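Local structure of bitiscetin (Bitis arietans, 1JWI) at residues P6-Y11 with K17-V22; G23-A28 with G69-S74. The protein binds von Willebrand factor and induces its A1 domain to interact with platelet GPIbalpha, resulting in platelet aggregation. All coordinates share one frame; numbering follows the deposited sequence.

Interaction 1 (P6-Y11 with K17-V22); sequences PDWSSY and KVFKKV
The N-terminal beta hairpin of the C-type lectin-like fold, strands 9-11 and 14-20, brings Asp7 and Trp8 against Lys17 and Phe19. Lys17 is the centre of the contact. Its CB lies over one face of the Trp8 indole, 3.5 Å from the centroid of the six-membered ring and 18° off the ring normal, a CH-pi contact. CG of Lys17 is anti to its backbone N (chi1 172°), and the chain then bends at chi2. The bend carries the amine past the indole to the loop before the hairpin. There Lys17 NZ donates to Asp7 O at 3.0 Å, tilted from the carbonyl plane. Lys17 NZ also forms a salt bridge to Asp7 OD2 at 3.4 Å, weak as a hydrogen bond. Phe19 turns its edge toward the Trp8 six-membered ring in an offset edge-to-face pair, with planes at 78°. The nearest atoms are Trp8 CZ2 and Phe19 CZ, 3.9 Å apart. Phe19 also meets Phe123 and Phe31, and Trp8 touches Cys125 of strand 121-126. The contact lies at the surface. One lysine thus serves two chemistries: its aliphatic part covers an indole face, while its ammonium is held by a backbone carbonyl and more weakly by a carboxylate.

Interaction 2 (G23-A28 with G69-S74); sequences GTWEDA and GLRDES
Trp25, in the first turn of helix 25-34, meets Gly69, Leu70 and Arg71 with its indole. The closest approach is from Arg71 NH1 to Trp25 CZ3, at 3.6 Å. Arg71 CD lies over the face of the six-membered ring, 4.2 Å from its centroid, in a CH-pi contact. Arg71 CB adds a touch to Trp25 CZ2 at 3.9 Å. The ring and the guanidinium planes are 29° apart, so the two flat groups are inclined rather than stacked flush. The arginine chain is extended as far as chi2, and the bend at chi3 (70°) carries the guanidinium out past the CZ3/CH2 rim of the indole, with its own face turned toward that rim. At the ring edge, Gly69 O is 3.8 Å from Trp25 CZ2. Leu70 O comes within 3.8 Å of Trp25 NE1, a contact and not a hydrogen bond. The indole N-H is used elsewhere: Trp25 NE1 donates to Ile68 O, just before 69-74 in strand 66-72, so the ring is tied to the strand it packs on.

Thr24 is the N-cap of the helix that carries Trp25, with Asp27 N donating to Thr24 OG1 at 3.3 Å. After the strand, Asp72 OD2 accepts from Ser74 N at 3.0 Å, an Asx turn, and from Ser74 OG as well. Both donors reach it from the same face of the carboxylate. These bonds close the turn just after strand 66-72.

Trp67 meets the Trp25 ring edge-to-face, and Leu39 of strand 38-39 and Cys100 of strand 100-103 also touch it. The contact joins the start of helix 25-34 to strand 66-72. Residues Leu70 to Asp72 pair antiparallel with a strand of the other chain, which carries the sheet across the subunit interface.

Interactions 1 and 2 follow one another along the chain: 17-22 runs directly into 23-28, and the first contact closes before the second opens. Their centres are about 18 Å apart, and they do not otherwise touch. Interaction 1 lies at the surface in the four-stranded antiparallel sheet, on the hairpin at its 9-11 side. Interaction 2 is buried near the centre of the chain, where helix 25-34 meets the three-stranded sheet at strand 66-72. The chain therefore passes from the hairpin at one side of the C-type lectin-like domain into its interior. There, interaction 2 includes the end of strand 66-72, which pairs with a strand of the other chain.

Interaction 1 (P6-Y11 with K17-V22)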
loop_
_atom_site.group_PDB
_atom_site.type_symbol
_atom_site.label_atom_id
_atom_site.label_comp_id
_atom_site.label_asym_id
_atom_site.label_seq_id
_atom_site.Cartn_x
_atom_site.Cartn_y
_atom_site.Cartn_z
ATOM N N PRO A 6 -11.450 -19.459 -30.276
ATOM C CA PRO A 6 -10.852 -18.683 -31.366
ATOM C C PRO A 6 -10.314 -17.291 -31.028
ATOM O O PRO A 6 -9.407 -16.799 -31.701
ATOM C CB PRO A 6 -11.968 -18.644 -32.413
ATOM C CG PRO A 6 -13.221 -18.716 -31.578
ATOM C CD PRO A 6 -12.862 -19.771 -30.564
ATOM N N ASP A 7 -10.852 -16.658 -29.989
ATOM C CA ASP A 7 -10.400 -15.316 -29.630
ATOM C C ASP A 7 -9.483 -15.225 -28.405
ATOM O O ASP A 7 -9.229 -14.135 -27.887
ATOM C CB ASP A 7 -11.611 -14.392 -29.466
ATOM C CG ASP A 7 -12.604 -14.892 -28.436
ATOM O OD1 ASP A 7 -12.850 -16.115 -28.377
ATOM O OD2 ASP A 7 -13.159 -14.054 -27.695
ATOM N N TRP A 8 -8.985 -16.370 -27.953
ATOM C CA TRP A 8 -8.071 -16.426 -26.816
ATOM C C TRP A 8 -6.713 -16.817 -27.374
ATOM O O TRP A 8 -6.626 -17.307 -28.500
ATOM C CB TRP A 8 -8.523 -17.489 -25.803
ATOM C CG TRP A 8 -9.740 -17.106 -25.006
ATOM C CD1 TRP A 8 -10.948 -16.711 -25.496
ATOM C CD2 TRP A 8 -9.857 -17.076 -23.577
ATOM N NE1 TRP A 8 -11.811 -16.432 -24.464
ATOM C CE2 TRP A 8 -11.168 -16.648 -23.275
ATOM C CE3 TRP A 8 -8.981 -17.370 -22.521
ATOM C CZ2 TRP A 8 -11.627 -16.502 -21.958
ATOM C CZ3 TRP A 8 -9.439 -17.225 -21.205
ATOM C CH2 TRP A 8 -10.751 -16.794 -20.941
ATOM N N SER A 9 -5.657 -16.598 -26.598
ATOM C CA SER A 9 -4.312 -16.964 -27.030
ATOM C C SER A 9 -3.845 -18.158 -26.209
ATOM O O SER A 9 -4.168 -18.273 -25.024
ATOM C CB SER A 9 -3.340 -15.793 -26.835
ATOM O OG SER A 9 -3.763 -14.653 -27.559
ATOM N N SER A 10 -3.084 -19.050 -26.833
ATOM C CA SER A 10 -2.586 -20.232 -26.138
ATOM C C SER A 10 -1.119 -20.089 -25.769
ATOM O O SER A 10 -0.312 -19.616 -26.571
ATOM C CB SER A 10 -2.781 -21.470 -27.010
ATOM O OG SER A 10 -2.215 -21.269 -28.288
ATOM N N TYR A 11 -0.779 -20.496 -24.549
ATOM C CA TYR A 11 0.597 -20.414 -24.076
ATOM C C TYR A 11 0.907 -21.453 -23.000
ATOM O O TYR A 11 0.244 -21.507 -21.965
ATOM C CB TYR A 11 0.889 -19.007 -23.539
ATOM C CG TYR A 11 2.284 -18.853 -22.976
ATOM C CD1 TYR A 11 2.565 -19.193 -21.650
ATOM C CD2 TYR A 11 3.336 -18.417 -23.779
ATOM C CE1 TYR A 11 3.862 -19.109 -21.144
ATOM C CE2 TYR A 11 4.639 -18.332 -23.282
ATOM C CZ TYR A 11 4.894 -18.680 -21.966
ATOM O OH TYR A 11 6.180 -18.621 -21.475
ATOM N N LYS A 17 -6.734 -14.293 -22.354
ATOM C CA LYS A 17 -7.535 -13.294 -23.042
ATOM C C LYS A 17 -7.591 -12.009 -22.220
ATOM O O LYS A 17 -7.811 -12.042 -21.007
ATOM C CB LYS A 17 -8.953 -13.828 -23.265
ATOM C CG LYS A 17 -9.955 -12.813 -23.801
ATOM C CD LYS A 17 -9.800 -12.610 -25.288
ATOM C CE LYS A 17 -10.946 -11.788 -25.871
ATOM N NZ LYS A 17 -10.770 -11.627 -27.346
ATOM N N VAL A 18 -7.377 -10.884 -22.897
ATOM C CA VAL A 18 -7.425 -9.563 -22.276
ATOM C C VAL A 18 -8.803 -8.988 -22.593
ATOM O O VAL A 18 -9.169 -8.856 -23.762
ATOM C CB VAL A 18 -6.335 -8.626 -22.869
ATOM C CG1 VAL A 18 -6.493 -7.216 -22.325
ATOM C CG2 VAL A 18 -4.946 -9.172 -22.551
ATOM N N PHE A 19 -9.574 -8.663 -21.562
ATOM C CA PHE A 19 -10.910 -8.105 -21.762
ATOM C C PHE A 19 -10.887 -6.587 -21.634
ATOM O O PHE A 19 -10.363 -6.041 -20.658
ATOM C CB PHE A 19 -11.884 -8.713 -20.752
ATOM C CG PHE A 19 -12.231 -10.146 -21.040
ATOM C CD1 PHE A 19 -13.287 -10.462 -21.888
ATOM C CD2 PHE A 19 -11.488 -11.182 -20.483
ATOM C CE1 PHE A 19 -13.596 -11.788 -22.179
ATOM C CE2 PHE A 19 -11.790 -12.513 -20.770
ATOM C CZ PHE A 19 -12.847 -12.815 -21.619
ATOM N N LYS A 20 -11.455 -5.908 -22.629
ATOM C CA LYS A 20 -11.485 -4.455 -22.636
ATOM C C LYS A 20 -12.610 -3.863 -21.796
ATOM O O LYS A 20 -12.542 -2.697 -21.410
ATOM C CB LYS A 20 -11.562 -3.933 -24.075
ATOM C CG LYS A 20 -10.237 -4.036 -24.822
ATOM C CD LYS A 20 -10.223 -3.179 -26.079
ATOM C CE LYS A 20 -11.011 -3.827 -27.203
ATOM N NZ LYS A 20 -10.443 -5.158 -27.565
ATOM N N LYS A 21 -13.637 -4.661 -21.516
ATOM C CA LYS A 21 -14.755 -4.209 -20.692
ATOM C C LYS A 21 -14.201 -3.993 -19.287
ATOM O O LYS A 21 -13.751 -4.941 -18.646
ATOM C CB LYS A 21 -15.853 -5.277 -20.656
ATOM C CG LYS A 21 -15.340 -6.667 -20.282
ATOM C CD LYS A 21 -16.466 -7.642 -19.950
ATOM C CE LYS A 21 -17.151 -7.274 -18.641
ATOM N NZ LYS A 21 -18.258 -8.218 -18.302
ATOM N N VAL A 22 -14.228 -2.754 -18.809
ATOM C CA VAL A 22 -13.682 -2.443 -17.488
ATOM C C VAL A 22 -14.554 -2.907 -16.329
ATOM O O VAL A 22 -15.778 -2.866 -16.400
ATOM C CB VAL A 22 -13.425 -0.930 -17.330
ATOM C CG1 VAL A 22 -12.447 -0.456 -18.397
ATOM C CG2 VAL A 22 -14.742 -0.163 -17.424
#

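Interaction 2 (G23-A28 with G69-S74)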
loop_
_atom_site.group_PDB
_atom_site.type_symbol
_atom_site.label_atom_id
_atom_site.label_comp_id
_atom_site.label_asym_id
_atom_site.label_seq_id
_atom_site.Cartn_x
_atom_site.Cartn_y
_atom_site.Cartn_z
ATOM N N GLY A 23 -13.906 -3.346 -15.254
ATOM C CA GLY A 23 -14.644 -3.803 -14.089
ATOM C C GLY A 23 -13.783 -3.732 -12.849
ATOM O O GLY A 23 -12.562 -3.585 -12.949
ATOM N N THR A 24 -14.406 -3.825 -11.679
ATOM C CA THR A 24 -13.655 -3.788 -10.436
ATOM C C THR A 24 -12.917 -5.117 -10.358
ATOM O O THR A 24 -13.280 -6.067 -11.048
ATOM C CB THR A 24 -14.585 -3.637 -9.209
ATOM O OG1 THR A 24 -15.366 -4.825 -9.042
ATOM C CG2 THR A 24 -15.516 -2.447 -9.394
ATOM N N TRP A 25 -11.882 -5.182 -9.525
ATOM C CA TRP A 25 -11.096 -6.404 -9.393
ATOM C C TRP A 25 -11.993 -7.603 -9.103
ATOM O O TRP A 25 -11.878 -8.646 -9.749
ATOM C CB TRP A 25 -10.062 -6.258 -8.274
ATOM C CG TRP A 25 -9.070 -7.387 -8.218
ATOM C CD1 TRP A 25 -7.884 -7.477 -8.896
ATOM C CD2 TRP A 25 -9.169 -8.577 -7.424
ATOM N NE1 TRP A 25 -7.236 -8.648 -8.563
ATOM C CE2 TRP A 25 -8.003 -9.340 -7.662
ATOM C CE3 TRP A 25 -10.132 -9.070 -6.529
ATOM C CZ2 TRP A 25 -7.771 -10.572 -7.038
ATOM C CZ3 TRP A 25 -9.899 -10.297 -5.908
ATOM C CH2 TRP A 25 -8.724 -11.032 -6.167
ATOM N N GLU A 26 -12.891 -7.452 -8.137
ATOM C CA GLU A 26 -13.786 -8.542 -7.764
ATOM C C GLU A 26 -14.670 -8.996 -8.931
ATOM O O GLU A 26 -14.782 -10.196 -9.190
ATOM C CB GLU A 26 -14.650 -8.132 -6.562
ATOM C CG GLU A 26 -14.988 -9.304 -5.643
ATOM C CD GLU A 26 -15.656 -8.876 -4.342
ATOM O OE1 GLU A 26 -15.096 -8.011 -3.633
ATOM O OE2 GLU A 26 -16.738 -9.415 -4.026
ATOM N N ASP A 27 -15.293 -8.052 -9.636
ATOM C CA ASP A 27 -16.139 -8.420 -10.769
ATOM C C ASP A 27 -15.293 -9.109 -11.831
ATOM O O ASP A 27 -15.727 -10.069 -12.473
ATOM C CB ASP A 27 -16.808 -7.188 -11.393
ATOM C CG ASP A 27 -17.826 -6.534 -10.470
ATOM O OD1 ASP A 27 -18.468 -7.251 -9.670
ATOM O OD2 ASP A 27 -17.992 -5.301 -10.560
ATOM N N ALA A 28 -14.077 -8.603 -12.014
ATOM C CA ALA A 28 -13.166 -9.161 -13.000
ATOM C C ALA A 28 -12.946 -10.645 -12.722
ATOM O O ALA A 28 -13.101 -11.475 -13.618
ATOM C CB ALA A 28 -11.837 -8.402 -12.973
ATOM N N GLY A 69 -4.546 -11.506 -11.109
ATOM C CA GLY A 69 -5.104 -12.154 -9.928
ATOM C C GLY A 69 -4.468 -12.053 -8.556
ATOM O O GLY A 69 -4.769 -12.873 -7.698
ATOM N N LEU A 70 -3.624 -11.058 -8.322
ATOM C CA LEU A 70 -2.963 -10.926 -7.030
ATOM C C LEU A 70 -3.667 -9.945 -6.091
ATOM O O LEU A 70 -4.073 -8.862 -6.518
ATOM C CB LEU A 70 -1.522 -10.480 -7.256
ATOM C CG LEU A 70 -0.598 -10.519 -6.047
ATOM C CD1 LEU A 70 -0.414 -11.960 -5.583
ATOM C CD2 LEU A 70 0.745 -9.902 -6.432
ATOM N N ARG A 71 -3.808 -10.326 -4.819
ATOM C CA ARG A 71 -4.452 -9.473 -3.819
ATOM C C ARG A 71 -3.820 -9.588 -2.426
ATOM O O ARG A 71 -3.364 -10.663 -2.022
ATOM C CB ARG A 71 -5.948 -9.796 -3.702
ATOM C CG ARG A 71 -6.694 -8.861 -2.741
ATOM C CD ARG A 71 -8.217 -9.028 -2.783
ATOM N NE ARG A 71 -8.672 -10.292 -2.213
ATOM C CZ ARG A 71 -9.952 -10.633 -2.065
ATOM N NH1 ARG A 71 -10.913 -9.803 -2.445
ATOM N NH2 ARG A 71 -10.273 -11.806 -1.535
ATOM N N ASP A 72 -3.790 -8.468 -1.708
ATOM C CA ASP A 72 -3.264 -8.432 -0.346
ATOM C C ASP A 72 -4.431 -8.886 0.531
ATOM O O ASP A 72 -5.407 -8.161 0.691
ATOM C CB ASP A 72 -2.838 -7.005 0.026
ATOM C CG ASP A 72 -2.466 -6.863 1.506
ATOM O OD1 ASP A 72 -2.193 -5.725 1.942
ATOM O OD2 ASP A 72 -2.446 -7.880 2.230
ATOM N N GLU A 73 -4.327 -10.084 1.091
ATOM C CA GLU A 73 -5.399 -10.640 1.911
ATOM C C GLU A 73 -5.461 -10.216 3.379
ATOM O O GLU A 73 -6.298 -10.725 4.128
ATOM C CB GLU A 73 -5.353 -12.169 1.839
ATOM C CG GLU A 73 -6.666 -12.803 1.431
ATOM C CD GLU A 73 -7.086 -12.406 0.034
ATOM O OE1 GLU A 73 -6.311 -12.661 -0.914
ATOM O OE2 GLU A 73 -8.190 -11.838 -0.117
ATOM N N SER A 74 -4.597 -9.304 3.815
ATOM C CA SER A 74 -4.653 -8.883 5.214
ATOM C C SER A 74 -6.012 -8.245 5.505
ATOM O O SER A 74 -6.618 -7.637 4.628
ATOM C CB SER A 74 -3.496 -7.926 5.549
ATOM O OG SER A 74 -3.349 -6.900 4.588
#